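Long-range contacts in Alpha/beta hydrolase fold protein (Ochrobactrum, PDB 4G9E), which hydrolyses N-acyl homoserine lactones, probably by cleaving the ester bond of the lactone ring, and is seen here with N-butanoyl-L-homoserine bound: residues I15-S20 and R53-D58; G79-M84 and I109-R114; I93-V98 and E117-M122; P210-N215 and N234-K239. One frame throughout, in Å; residues are numbered along the deposited sequence.

Contact 1 (I15-S20 and R53-D58); sequences IAVRES and RVIAPD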
loop_
_atom_site.group_PDB
_atom_site.type_symbol
_atom_site.label_atom_id
_atom_site.label_comp_id
_atom_site.label_asym_id
_atom_site.label_seq_id
_atom_site.Cartn_x
_atom_site.Cartn_y
_atom_site.Cartn_z
ATOM N N ILE A 15 -9.634 -13.936 -3.301
ATOM C CA ILE A 15 -8.853 -12.977 -2.537
ATOM C C ILE A 15 -9.049 -13.161 -1.036
ATOM O O ILE A 15 -10.174 -13.195 -0.532
ATOM C CB ILE A 15 -9.155 -11.526 -2.975
ATOM C CG1 ILE A 15 -8.670 -11.315 -4.413
ATOM C CG2 ILE A 15 -8.498 -10.528 -2.027
ATOM C CD1 ILE A 15 -8.972 -9.948 -4.974
ATOM N N ALA A 16 -7.930 -13.304 -0.334
ATOM C CA ALA A 16 -7.938 -13.452 1.113
ATOM C C ALA A 16 -8.121 -12.087 1.770
ATOM O O ALA A 16 -7.510 -11.103 1.349
ATOM C CB ALA A 16 -6.644 -14.085 1.572
ATOM N N VAL A 17 -8.952 -12.035 2.811
ATOM C CA VAL A 17 -9.250 -10.794 3.519
ATOM C C VAL A 17 -9.151 -11.005 5.027
ATOM O O VAL A 17 -9.723 -11.950 5.560
ATOM C CB VAL A 17 -10.678 -10.296 3.198
ATOM C CG1 VAL A 17 -10.967 -8.997 3.932
ATOM C CG2 VAL A 17 -10.859 -10.109 1.697
ATOM N N ARG A 18 -8.414 -10.128 5.701
ATOM C CA ARG A 18 -8.348 -10.121 7.159
ATOM C C ARG A 18 -9.062 -8.882 7.643
ATOM O O ARG A 18 -8.849 -7.804 7.100
ATOM C CB ARG A 18 -6.898 -10.043 7.627
ATOM C CG ARG A 18 -6.056 -11.213 7.218
ATOM C CD ARG A 18 -4.580 -10.905 7.368
ATOM N NE ARG A 18 -3.791 -11.900 6.658
ATOM C CZ ARG A 18 -3.589 -11.885 5.344
ATOM N NH1 ARG A 18 -4.106 -10.918 4.596
ATOM N NH2 ARG A 18 -2.867 -12.841 4.776
ATOM N N GLU A 19 -9.889 -9.029 8.672
ATOM C CA GLU A 19 -10.576 -7.882 9.246
ATOM C C GLU A 19 -10.477 -7.905 10.760
ATOM O O GLU A 19 -10.642 -8.950 11.396
ATOM C CB GLU A 19 -12.056 -7.865 8.866
ATOM C CG GLU A 19 -12.316 -7.784 7.381
ATOM C CD GLU A 19 -13.789 -7.660 7.049
ATOM O OE1 GLU A 19 -14.473 -6.820 7.667
ATOM O OE2 GLU A 19 -14.269 -8.403 6.173
ATOM N N SER A 20 -10.218 -6.744 11.343
ATOM C CA SER A 20 -10.332 -6.603 12.785
ATOM C C SER A 20 -11.808 -6.465 13.172
ATOM O O SER A 20 -12.677 -6.317 12.309
ATOM C CB SER A 20 -9.545 -5.389 13.268
ATOM O OG SER A 20 -10.224 -4.187 12.948
ATOM N N ARG A 53 -12.375 -0.531 11.923
ATOM C CA ARG A 53 -12.493 -1.770 11.167
ATOM C C ARG A 53 -11.371 -1.831 10.136
ATOM O O ARG A 53 -11.477 -1.273 9.046
ATOM C CB ARG A 53 -13.861 -1.854 10.498
ATOM C CG ARG A 53 -14.089 -3.129 9.717
ATOM C CD ARG A 53 -15.486 -3.129 9.142
ATOM N NE ARG A 53 -15.809 -4.362 8.438
ATOM C CZ ARG A 53 -17.018 -4.632 7.958
ATOM N NH1 ARG A 53 -17.990 -3.745 8.108
ATOM N NH2 ARG A 53 -17.255 -5.774 7.328
ATOM N N VAL A 54 -10.281 -2.493 10.503
ATOM C CA VAL A 54 -9.125 -2.604 9.623
ATOM C C VAL A 54 -9.310 -3.797 8.690
ATOM O O VAL A 54 -9.602 -4.907 9.141
ATOM C CB VAL A 54 -7.829 -2.764 10.431
ATOM C CG1 VAL A 54 -6.641 -3.020 9.512
ATOM C CG2 VAL A 54 -7.589 -1.526 11.289
ATOM N N ILE A 55 -9.159 -3.545 7.391
ATOM C CA ILE A 55 -9.343 -4.548 6.348
ATOM C C ILE A 55 -8.026 -4.667 5.601
ATOM O O ILE A 55 -7.559 -3.689 5.026
ATOM C CB ILE A 55 -10.453 -4.104 5.382
ATOM C CG1 ILE A 55 -11.755 -3.855 6.154
ATOM C CG2 ILE A 55 -10.643 -5.130 4.277
ATOM C CD1 ILE A 55 -12.789 -3.061 5.404
ATOM N N ALA A 56 -7.425 -5.856 5.632
ATOM C CA ALA A 56 -6.092 -6.072 5.063
ATOM C C ALA A 56 -6.109 -7.284 4.144
ATOM O O ALA A 56 -5.862 -8.405 4.588
ATOM C CB ALA A 56 -5.055 -6.258 6.168
ATOM N N PRO A 57 -6.432 -7.066 2.861
ATOM C CA PRO A 57 -6.492 -8.183 1.913
ATOM C C PRO A 57 -5.123 -8.557 1.381
ATOM O O PRO A 57 -4.134 -7.876 1.623
ATOM C CB PRO A 57 -7.334 -7.633 0.755
ATOM C CG PRO A 57 -7.829 -6.299 1.175
ATOM C CD PRO A 57 -6.914 -5.812 2.265
ATOM N N ASP A 58 -5.081 -9.659 0.648
ATOM C CA ASP A 58 -3.906 -10.020 -0.128
ATOM C C ASP A 58 -4.200 -9.768 -1.601
ATOM O O ASP A 58 -5.218 -10.218 -2.130
ATOM C CB ASP A 58 -3.547 -11.489 0.080
ATOM C CG ASP A 58 -3.064 -11.779 1.492
ATOM O OD1 ASP A 58 -2.590 -10.842 2.157
ATOM O OD2 ASP A 58 -3.150 -12.941 1.939
HETATM O O HOH W 1 -16.858 -8.517 5.970
#
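Arg18 and Asp58 meet at the end of an antiparallel strand pair of the alpha/beta-hydrolase sheet, where strand 13-19 lies beside strand 52-57. This end is buried and densely bonded. An extended chain (chi2 164°, chi3 -166°) carries NE of Arg18 over to Asp58. The guanidinium takes the carboxylate end-on: NH2 of Arg18 reaches OD2 of Asp58 at 2.9 Å on its syn side, while NH1 comes to OD1 from above the carboxylate, the planes 54° apart. NH1 of Arg18 also donates to Ala56 O (3.1 Å), which lies in the guanidinium plane; the backbone N of Arg18 reaches that oxygen from the opposite face of its carbonyl. Backbone N-H groups of Gly37 and Lys64 and the hydroxyl of Ser36 also bind the carboxylate. An alanine at Arg18 would probably leave the buried Asp58 carboxylate without its charged mate and Ala56 O with only the longer backbone bond of the two. Midway, CG1 of Val17 lies alongside CG2 of Ile55 (3.9 Å), on the face where Ile55 meets helix 77-91. The other end lies nearer solvent. There the partly exposed Arg53 presents NE and NH2 side-on to OE1 of Glu19, nearly coplanar with the carboxylate, and a water takes up OE2 of Glu19. Beyond it, Ser20 OG, also bonded to Gly49 O, accepts the backbone N-H of Val54 at 3.0 Å.

Contact 2 (G79-M84 and I109-R114); sequences GYADAM and IEMIAR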
loop_
_atom_site.group_PDB
_atom_site.type_symbol
_atom_site.label_atom_id
_atom_site.label_comp_id
_atom_site.label_asym_id
_atom_site.label_seq_id
_atom_site.Cartn_x
_atom_site.Cartn_y
_atom_site.Cartn_z
ATOM N N GLY A 79 -4.770 -2.447 -12.335
ATOM C CA GLY A 79 -5.468 -3.711 -12.182
ATOM C C GLY A 79 -5.704 -4.077 -10.733
ATOM O O GLY A 79 -6.784 -4.560 -10.366
ATOM N N TYR A 80 -4.690 -3.867 -9.903
ATOM C CA TYR A 80 -4.842 -4.078 -8.469
ATOM C C TYR A 80 -5.876 -3.110 -7.882
ATOM O O TYR A 80 -6.639 -3.473 -6.987
ATOM C CB TYR A 80 -3.514 -3.865 -7.766
ATOM C CG TYR A 80 -2.441 -4.916 -8.001
ATOM C CD1 TYR A 80 -2.707 -6.275 -7.874
ATOM C CD2 TYR A 80 -1.146 -4.525 -8.308
ATOM C CE1 TYR A 80 -1.689 -7.223 -8.055
ATOM C CE2 TYR A 80 -0.136 -5.452 -8.500
ATOM C CZ TYR A 80 -0.411 -6.792 -8.360
ATOM O OH TYR A 80 0.596 -7.707 -8.534
ATOM N N ALA A 81 -5.898 -1.882 -8.383
ATOM C CA ALA A 81 -6.893 -0.913 -7.928
ATOM C C ALA A 81 -8.294 -1.385 -8.287
ATOM O O ALA A 81 -9.227 -1.249 -7.490
ATOM C CB ALA A 81 -6.608 0.458 -8.493
ATOM N N ASP A 82 -8.460 -1.936 -9.494
ATOM C CA ASP A 82 -9.738 -2.530 -9.868
ATOM C C ASP A 82 -10.096 -3.651 -8.901
ATOM O O ASP A 82 -11.220 -3.712 -8.400
ATOM C CB ASP A 82 -9.703 -3.062 -11.307
ATOM C CG ASP A 82 -9.921 -1.978 -12.333
ATOM O OD1 ASP A 82 -10.720 -1.062 -12.058
ATOM O OD2 ASP A 82 -9.299 -2.037 -13.410
ATOM N N ALA A 83 -9.138 -4.529 -8.630
ATOM C CA ALA A 83 -9.399 -5.659 -7.742
ATOM C C ALA A 83 -9.817 -5.198 -6.343
ATOM O O ALA A 83 -10.766 -5.729 -5.762
ATOM C CB ALA A 83 -8.178 -6.576 -7.664
ATOM N N MET A 84 -9.106 -4.220 -5.796
ATOM C CA MET A 84 -9.443 -3.746 -4.461
ATOM C C MET A 84 -10.794 -3.037 -4.445
ATOM O O MET A 84 -11.527 -3.115 -3.464
ATOM C CB MET A 84 -8.342 -2.841 -3.915
ATOM C CG MET A 84 -7.023 -3.563 -3.641
ATOM S SD MET A 84 -7.122 -4.957 -2.481
ATOM C CE MET A 84 -7.287 -6.335 -3.607
ATOM N N ILE A 109 -3.476 5.403 -5.089
ATOM C CA ILE A 109 -3.579 6.546 -5.989
ATOM C C ILE A 109 -4.480 6.208 -7.191
ATOM O O ILE A 109 -5.338 7.005 -7.585
ATOM C CB ILE A 109 -2.180 7.034 -6.442
ATOM C CG1 ILE A 109 -1.381 7.577 -5.249
ATOM C CG2 ILE A 109 -2.307 8.088 -7.550
ATOM C CD1 ILE A 109 0.082 7.824 -5.563
ATOM N N GLU A 110 -4.293 5.023 -7.770
ATOM C CA GLU A 110 -5.156 4.594 -8.864
ATOM C C GLU A 110 -6.598 4.329 -8.398
ATOM O O GLU A 110 -7.520 4.363 -9.207
ATOM C CB GLU A 110 -4.558 3.391 -9.600
ATOM C CG GLU A 110 -3.164 3.634 -10.195
ATOM C CD GLU A 110 -3.140 4.678 -11.304
ATOM O OE1 GLU A 110 -4.189 4.926 -11.930
ATOM O OE2 GLU A 110 -2.058 5.256 -11.540
ATOM N N MET A 111 -6.801 4.100 -7.102
ATOM C CA MET A 111 -8.155 3.924 -6.586
ATOM C C MET A 111 -8.931 5.224 -6.466
ATOM O O MET A 111 -10.150 5.198 -6.368
ATOM C CB MET A 111 -8.167 3.212 -5.234
ATOM C CG MET A 111 -7.874 1.740 -5.309
ATOM S SD MET A 111 -7.956 0.934 -3.696
ATOM C CE MET A 111 -9.711 0.933 -3.374
ATOM N N ILE A 112 -8.247 6.362 -6.464
ATOM C CA ILE A 112 -8.947 7.627 -6.273
ATOM C C ILE A 112 -10.069 7.783 -7.300
ATOM O O ILE A 112 -11.185 8.168 -6.956
ATOM C CB ILE A 112 -7.976 8.826 -6.282
ATOM C CG1 ILE A 112 -7.047 8.765 -5.060
ATOM C CG2 ILE A 112 -8.737 10.149 -6.322
ATOM C CD1 ILE A 112 -5.931 9.776 -5.089
ATOM N N ALA A 113 -9.791 7.452 -8.556
ATOM C CA ALA A 113 -10.790 7.593 -9.609
ATOM C C ALA A 113 -11.885 6.530 -9.549
ATOM O O ALA A 113 -12.979 6.732 -10.065
ATOM C CB ALA A 113 -10.113 7.544 -10.959
ATOM N N ARG A 114 -11.575 5.392 -8.948
ATOM C CA ARG A 114 -12.444 4.223 -8.956
ATOM C C ARG A 114 -13.318 4.086 -7.718
ATOM O O ARG A 114 -14.299 3.351 -7.737
ATOM C CB ARG A 114 -11.589 2.961 -9.095
ATOM C CG ARG A 114 -10.842 2.882 -10.419
ATOM C CD ARG A 114 -9.867 1.709 -10.445
ATOM N NE ARG A 114 -9.386 1.492 -11.803
ATOM C CZ ARG A 114 -8.392 2.161 -12.373
ATOM N NH1 ARG A 114 -7.712 3.071 -11.693
ATOM N NH2 ARG A 114 -8.068 1.906 -13.635
HETATM O O HOH W 2 -9.804 0.079 -15.074
#
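The guanidinium of Arg114 and the carboxylate of Asp82 stand steeply to one another, their planes 77° apart. The polar partners of the guanidinium gather round its edge. Its NE donates to OD1 of Asp82 at 2.9 Å, a bent bond that meets this oxygen from above the carboxylate plane. NH1 of Arg114 lies 2.8 Å from Glu110 O, which sits in the plane of the guanidinium; the backbone N of Arg114 turns instead to Met111 O. A water completes the edge: it accepts from NH2 of Arg114 and donates to OD2 of Asp82, at 2.7 Å from the latter, so that both carboxylate oxygens are tied to the same guanidinium. The extended run from CG to NE (chi2 173°, chi3 168°) carries NE out to the aspartate. Glu110 adds a long salt bridge to NH1, probably helping to balance the positive charge, although its carboxylate oxygens are bonded to Gly198 and Gln200. Apolar contacts lie further in. CB of Ala81 touches CG of Met111 at 3.7 Å and CB of Glu110 equally closely, with CD of Arg114 a little further off. SD of Met111 rests against CB of Met84 at 3.8 Å. Helices 77-91 and 103-111 are thereby joined. Met84 continues on to Pro57 of strand 52-57, Met111 lies on Met118 just ahead of strand 120-124, and helix 200-206 packs against Ile109 and Glu110.

Contact 3 (I93-V98 and E117-M122); sequences IADAVV and EMRGLM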
loop_
_atom_site.group_PDB
_atom_site.type_symbol
_atom_site.label_atom_id
_atom_site.label_comp_id
_atom_site.label_asym_id
_atom_site.label_seq_id
_atom_site.Cartn_x
_atom_site.Cartn_y
_atom_site.Cartn_z
ATOM N N ILE A 93 -18.582 -1.683 1.395
ATOM C CA ILE A 93 -18.005 -0.522 2.070
ATOM C C ILE A 93 -17.466 0.469 1.048
ATOM O O ILE A 93 -16.477 0.188 0.376
ATOM C CB ILE A 93 -16.870 -0.952 3.006
ATOM C CG1 ILE A 93 -17.413 -1.895 4.078
ATOM C CG2 ILE A 93 -16.195 0.263 3.638
ATOM C CD1 ILE A 93 -16.339 -2.524 4.923
ATOM N N ALA A 94 -18.097 1.632 0.945
ATOM C CA ALA A 94 -17.748 2.603 -0.088
ATOM C C ALA A 94 -16.885 3.765 0.410
ATOM O O ALA A 94 -16.314 4.497 -0.395
ATOM C CB ALA A 94 -19.013 3.137 -0.749
ATOM N N ASP A 95 -16.783 3.934 1.727
ATOM C CA ASP A 95 -16.175 5.145 2.285
ATOM C C ASP A 95 -14.986 4.888 3.203
ATOM O O ASP A 95 -14.748 5.631 4.159
ATOM C CB ASP A 95 -17.231 5.975 3.016
ATOM C CG ASP A 95 -17.824 5.249 4.204
ATOM O OD1 ASP A 95 -17.578 4.035 4.366
ATOM O OD2 ASP A 95 -18.556 5.899 4.976
ATOM N N ALA A 96 -14.227 3.843 2.912
ATOM C CA ALA A 96 -13.031 3.579 3.693
ATOM C C ALA A 96 -12.028 4.709 3.558
ATOM O O ALA A 96 -11.940 5.381 2.522
ATOM C CB ALA A 96 -12.396 2.277 3.260
ATOM N N VAL A 97 -11.257 4.902 4.620
ATOM C CA VAL A 97 -9.948 5.533 4.502
ATOM C C VAL A 97 -9.012 4.461 3.954
ATOM O O VAL A 97 -9.149 3.289 4.306
ATOM C CB VAL A 97 -9.445 6.031 5.884
ATOM C CG1 VAL A 97 -8.035 6.613 5.787
ATOM C CG2 VAL A 97 -10.420 7.057 6.461
ATOM N N VAL A 98 -8.092 4.846 3.071
ATOM C CA VAL A 98 -7.151 3.885 2.497
ATOM C C VAL A 98 -5.736 4.211 2.942
ATOM O O VAL A 98 -5.309 5.362 2.869
ATOM C CB VAL A 98 -7.250 3.840 0.952
ATOM C CG1 VAL A 98 -6.199 2.889 0.367
ATOM C CG2 VAL A 98 -8.661 3.424 0.551
ATOM N N GLU A 117 -15.879 7.657 -2.924
ATOM C CA GLU A 117 -16.236 8.067 -1.554
ATOM C C GLU A 117 -15.104 7.811 -0.538
ATOM O O GLU A 117 -15.308 7.961 0.677
ATOM C CB GLU A 117 -17.545 7.426 -1.119
ATOM C CG GLU A 117 -18.771 7.965 -1.858
ATOM C CD GLU A 117 -19.204 9.417 -1.418
ATOM O OE1 GLU A 117 -18.573 10.051 -0.512
ATOM O OE2 GLU A 117 -20.194 9.936 -2.006
ATOM N N MET A 118 -13.917 7.480 -1.058
ATOM C CA MET A 118 -12.733 7.346 -0.215
ATOM C C MET A 118 -12.623 8.564 0.689
ATOM O O MET A 118 -12.674 9.697 0.213
ATOM C CB MET A 118 -11.487 7.256 -1.095
ATOM C CG MET A 118 -10.288 6.653 -0.385
ATOM S SD MET A 118 -8.743 6.740 -1.310
ATOM C CE MET A 118 -9.127 5.737 -2.747
ATOM N N ARG A 119 -12.434 8.345 1.985
ATOM C CA ARG A 119 -12.421 9.482 2.895
ATOM C C ARG A 119 -11.049 10.108 3.073
ATOM O O ARG A 119 -10.932 11.231 3.546
ATOM C CB ARG A 119 -13.082 9.137 4.224
ATOM C CG ARG A 119 -14.598 9.224 4.070
ATOM C CD ARG A 119 -15.362 9.155 5.357
ATOM N NE ARG A 119 -15.541 7.779 5.788
ATOM C CZ ARG A 119 -16.208 7.434 6.883
ATOM N NH1 ARG A 119 -16.764 8.372 7.640
ATOM N NH2 ARG A 119 -16.326 6.157 7.214
ATOM N N GLY A 120 -10.012 9.383 2.672
ATOM C CA GLY A 120 -8.657 9.891 2.711
ATOM C C GLY A 120 -7.735 8.797 2.222
ATOM O O GLY A 120 -8.119 7.627 2.227
ATOM N N LEU A 121 -6.526 9.178 1.822
ATOM C CA LEU A 121 -5.503 8.228 1.394
ATOM C C LEU A 121 -4.203 8.569 2.092
ATOM O O LEU A 121 -3.743 9.708 1.991
ATOM C CB LEU A 121 -5.296 8.338 -0.118
ATOM C CG LEU A 121 -4.121 7.554 -0.708
ATOM C CD1 LEU A 121 -4.340 6.068 -0.550
ATOM C CD2 LEU A 121 -3.952 7.905 -2.183
ATOM N N MET A 122 -3.618 7.599 2.797
ATOM C CA MET A 122 -2.269 7.758 3.344
ATOM C C MET A 122 -1.332 6.851 2.561
ATOM O O MET A 122 -1.640 5.676 2.363
ATOM C CB MET A 122 -2.216 7.402 4.836
ATOM C CG MET A 122 -0.796 7.497 5.413
ATOM S SD MET A 122 -0.674 7.127 7.171
ATOM C CE MET A 122 -1.382 8.629 7.844
HETATM O O HOH W 3 -16.285 4.891 -3.130
#
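Val98 and Leu121 pair in the beta-alpha-beta unit formed by strand 97-101, helix 103-111 and strand 120-124, whose two strands run parallel. Val98 N donates to Gly120 O at 2.9 Å, and Met122 N to Val98 O at 2.8 Å, so one residue bonds on both sides of Leu121. On the face carrying Val98 and Leu121, CG2 of Val98 meets CG of Met118, the two chains crossing at about a right angle, while CG1 of Val98 touches CD1 of Leu121 at 3.8 Å. Ahead of the strands, Arg119 lies beside Asp95. Its NE makes a nearly straight bond (169°) to Asp95 O, in the carbonyl plane and 2.8 Å away; a bend at chi3 (-82°) puts NE there. The carboxylate of Asp95 stacks on the guanidinium with planes 10° apart, OD2 standing 3.1 Å above the guanidinium plane toward its rim. No N-H points at OD2, so this salt bridge to NH2 rests on charge alone. A leucine in place of Arg119 would probably leave Asp95 O without this donor and the carboxylate without the positive charge stacked on it. A water links Ala94 O to Glu117 N. Two adjacent parallel strands connected through a helix make the classic beta-alpha-beta crossover, and here strand 97-101 leads into what is probably the nucleophile elbow of the alpha/beta-hydrolase fold.

Contact 4 (P210-N215 and N234-K239); sequences PIAVVN and NLWEGK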
loop_
_atom_site.group_PDB
_atom_site.type_symbol
_atom_site.label_atom_id
_atom_site.label_comp_id
_atom_site.label_asym_id
_atom_site.label_seq_id
_atom_site.Cartn_x
_atom_site.Cartn_y
_atom_site.Cartn_z
ATOM N N PRO A 210 -8.183 14.346 1.268
ATOM C CA PRO A 210 -6.931 14.455 2.017
ATOM C C PRO A 210 -5.977 13.328 1.650
ATOM O O PRO A 210 -6.362 12.155 1.664
ATOM C CB PRO A 210 -7.379 14.301 3.477
ATOM C CG PRO A 210 -8.835 14.621 3.477
ATOM C CD PRO A 210 -9.341 14.139 2.153
ATOM N N ILE A 211 -4.737 13.693 1.351
ATOM C CA ILE A 211 -3.683 12.712 1.152
ATOM C C ILE A 211 -2.602 12.952 2.196
ATOM O O ILE A 211 -2.062 14.053 2.302
ATOM C CB ILE A 211 -3.086 12.752 -0.278
ATOM C CG1 ILE A 211 -4.167 12.383 -1.301
ATOM C CG2 ILE A 211 -1.910 11.790 -0.358
ATOM C CD1 ILE A 211 -3.727 12.497 -2.759
ATOM N N ALA A 212 -2.316 11.914 2.975
ATOM C CA ALA A 212 -1.270 11.957 3.984
ATOM C C ALA A 212 -0.059 11.211 3.474
ATOM O O ALA A 212 -0.183 10.174 2.813
ATOM C CB ALA A 212 -1.759 11.320 5.275
ATOM N N VAL A 213 1.116 11.731 3.802
ATOM C CA VAL A 213 2.369 11.144 3.357
ATOM C C VAL A 213 3.240 10.940 4.591
ATOM O O VAL A 213 3.561 11.903 5.292
ATOM C CB VAL A 213 3.089 12.066 2.354
ATOM C CG1 VAL A 213 4.418 11.462 1.921
ATOM C CG2 VAL A 213 2.207 12.341 1.144
ATOM N N VAL A 214 3.590 9.688 4.872
ATOM C CA VAL A 214 4.366 9.338 6.065
ATOM C C VAL A 214 5.438 8.333 5.661
ATOM O O VAL A 214 5.125 7.284 5.087
ATOM C CB VAL A 214 3.471 8.700 7.147
ATOM C CG1 VAL A 214 4.301 8.269 8.347
ATOM C CG2 VAL A 214 2.356 9.658 7.574
ATOM N N ASN A 215 6.699 8.650 5.946
ATOM C CA ASN A 215 7.813 7.778 5.570
ATOM C C ASN A 215 8.836 7.655 6.673
ATOM O O ASN A 215 8.969 8.544 7.514
ATOM C CB ASN A 215 8.528 8.301 4.328
ATOM C CG ASN A 215 7.756 8.013 3.075
ATOM O OD1 ASN A 215 7.729 6.877 2.610
ATOM N ND2 ASN A 215 7.097 9.024 2.535
ATOM N N ASN A 234 -4.426 18.357 -1.639
ATOM C CA ASN A 234 -4.864 18.535 -0.261
ATOM C C ASN A 234 -3.986 17.694 0.653
ATOM O O ASN A 234 -4.377 16.611 1.094
ATOM C CB ASN A 234 -6.325 18.114 -0.151
ATOM C CG ASN A 234 -6.902 18.333 1.226
ATOM O OD1 ASN A 234 -6.283 18.955 2.092
ATOM N ND2 ASN A 234 -8.106 17.816 1.440
ATOM N N LEU A 235 -2.778 18.192 0.906
ATOM C CA LEU A 235 -1.789 17.470 1.692
ATOM C C LEU A 235 -2.120 17.579 3.178
ATOM O O LEU A 235 -2.171 18.676 3.744
ATOM C CB LEU A 235 -0.394 18.029 1.429
ATOM C CG LEU A 235 0.769 17.348 2.142
ATOM C CD1 LEU A 235 0.832 15.868 1.798
ATOM C CD2 LEU A 235 2.073 18.050 1.791
ATOM N N TRP A 236 -2.354 16.434 3.806
ATOM C CA TRP A 236 -2.758 16.399 5.208
ATOM C C TRP A 236 -1.698 17.019 6.108
ATOM O O TRP A 236 -0.529 16.619 6.080
ATOM C CB TRP A 236 -3.036 14.958 5.611
ATOM C CG TRP A 236 -3.419 14.767 7.041
ATOM C CD1 TRP A 236 -4.580 15.159 7.649
ATOM C CD2 TRP A 236 -2.648 14.097 8.043
ATOM N NE1 TRP A 236 -4.567 14.779 8.974
ATOM C CE2 TRP A 236 -3.393 14.123 9.239
ATOM C CE3 TRP A 236 -1.394 13.479 8.044
ATOM C CZ2 TRP A 236 -2.928 13.549 10.419
ATOM C CZ3 TRP A 236 -0.936 12.912 9.214
ATOM C CH2 TRP A 236 -1.702 12.952 10.385
ATOM N N GLU A 237 -2.127 18.001 6.896
ATOM C CA GLU A 237 -1.258 18.761 7.802
ATOM C C GLU A 237 -0.185 19.578 7.074
ATOM O O GLU A 237 0.739 20.103 7.690
ATOM C CB GLU A 237 -0.687 17.880 8.924
ATOM C CG GLU A 237 -1.779 17.391 9.864
ATOM C CD GLU A 237 -1.266 16.666 11.096
ATOM O OE1 GLU A 237 -0.078 16.275 11.131
ATOM O OE2 GLU A 237 -2.075 16.485 12.032
ATOM N N GLY A 238 -0.336 19.700 5.758
ATOM C CA GLY A 238 0.441 20.641 4.973
ATOM C C GLY A 238 1.894 20.288 4.755
ATOM O O GLY A 238 2.673 21.117 4.291
ATOM N N LYS A 239 2.276 19.090 5.127
ATOM C CA LYS A 239 3.647 18.649 4.920
ATOM C C LYS A 239 3.725 17.132 4.793
ATOM O O LYS A 239 2.807 16.451 5.152
ATOM C CB LYS A 239 4.578 19.141 6.040
ATOM C CG LYS A 239 4.299 18.450 7.335
ATOM C CD LYS A 239 5.224 19.033 8.433
ATOM C CE LYS A 239 6.708 18.762 8.098
ATOM N NZ LYS A 239 7.758 19.875 8.204
HETATM O O HOH W 4 0.890 14.397 5.062
#
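Ile211 O accepts the backbone N-H of Trp236 at 2.8 Å in an almost straight bond (177°), the donor standing above the carbonyl plane. Ile211 N in turn donates to Asn234 O at 3.0 Å, so Ile211 and Leu235 form a single bridge between the loop and strand 211-216. The next link is through water: one molecule accepts from Val213 N and donates to Trp236 O and Lys239 O, bridging Val213 to the turn. Residues 235-238 form a type II beta turn closed by Gly238 N to Leu235 O, with positive phi at Glu237. Around this backbone the side chains fit closely. CE3 of Trp236 comes within 3.5 Å of CB of Ala212, approaching obliquely to the ring. CB of Trp236 points toward the strand, and CG stands anti to the backbone N (chi1 178°); CG of Glu237 lies over the centre of one face of the indole, 3.7 Å above the plane. CD1 of Leu235 touches CG2 of Val213 at 3.8 Å, the two side chains crossing at about a right angle. The amide of Asn234 lies beside the Pro210 ring, with ND2 bonded to Gln208 O. Trp236 also joins the loop to helix 255-270, through a bond from NE1 to Asp268 and an edge-to-face meeting with Phe265. Strand 211-216 is thus flanked by strand 120-124 on one side and, on the other, by this loop and strand 241-243, with Val213 bonded to His241.

From the N terminus, contact 1 comes first, closing the loop from strand 13-19 to strand 52-57 that contains strand 24-30, which lies on the far side of 52-57 in the sheet. Contacts 2 and 3 follow and cross along the chain: helix 77-91 reaches forward to residues 109-114, while residues 93-98, between the two, pair with 117-122 beyond them. Met118 and Leu121 pack against residues 109-112 where the two contacts meet. Contact 4 comes last, in series, closing the loop from strand 211-216 through helix 224-227 to residues 234-239; probable backbone bonds from Leu121 to Pro210 and Ala212 join it to contact 3. Ile93 touches Ile55, linking contacts 3 and 1.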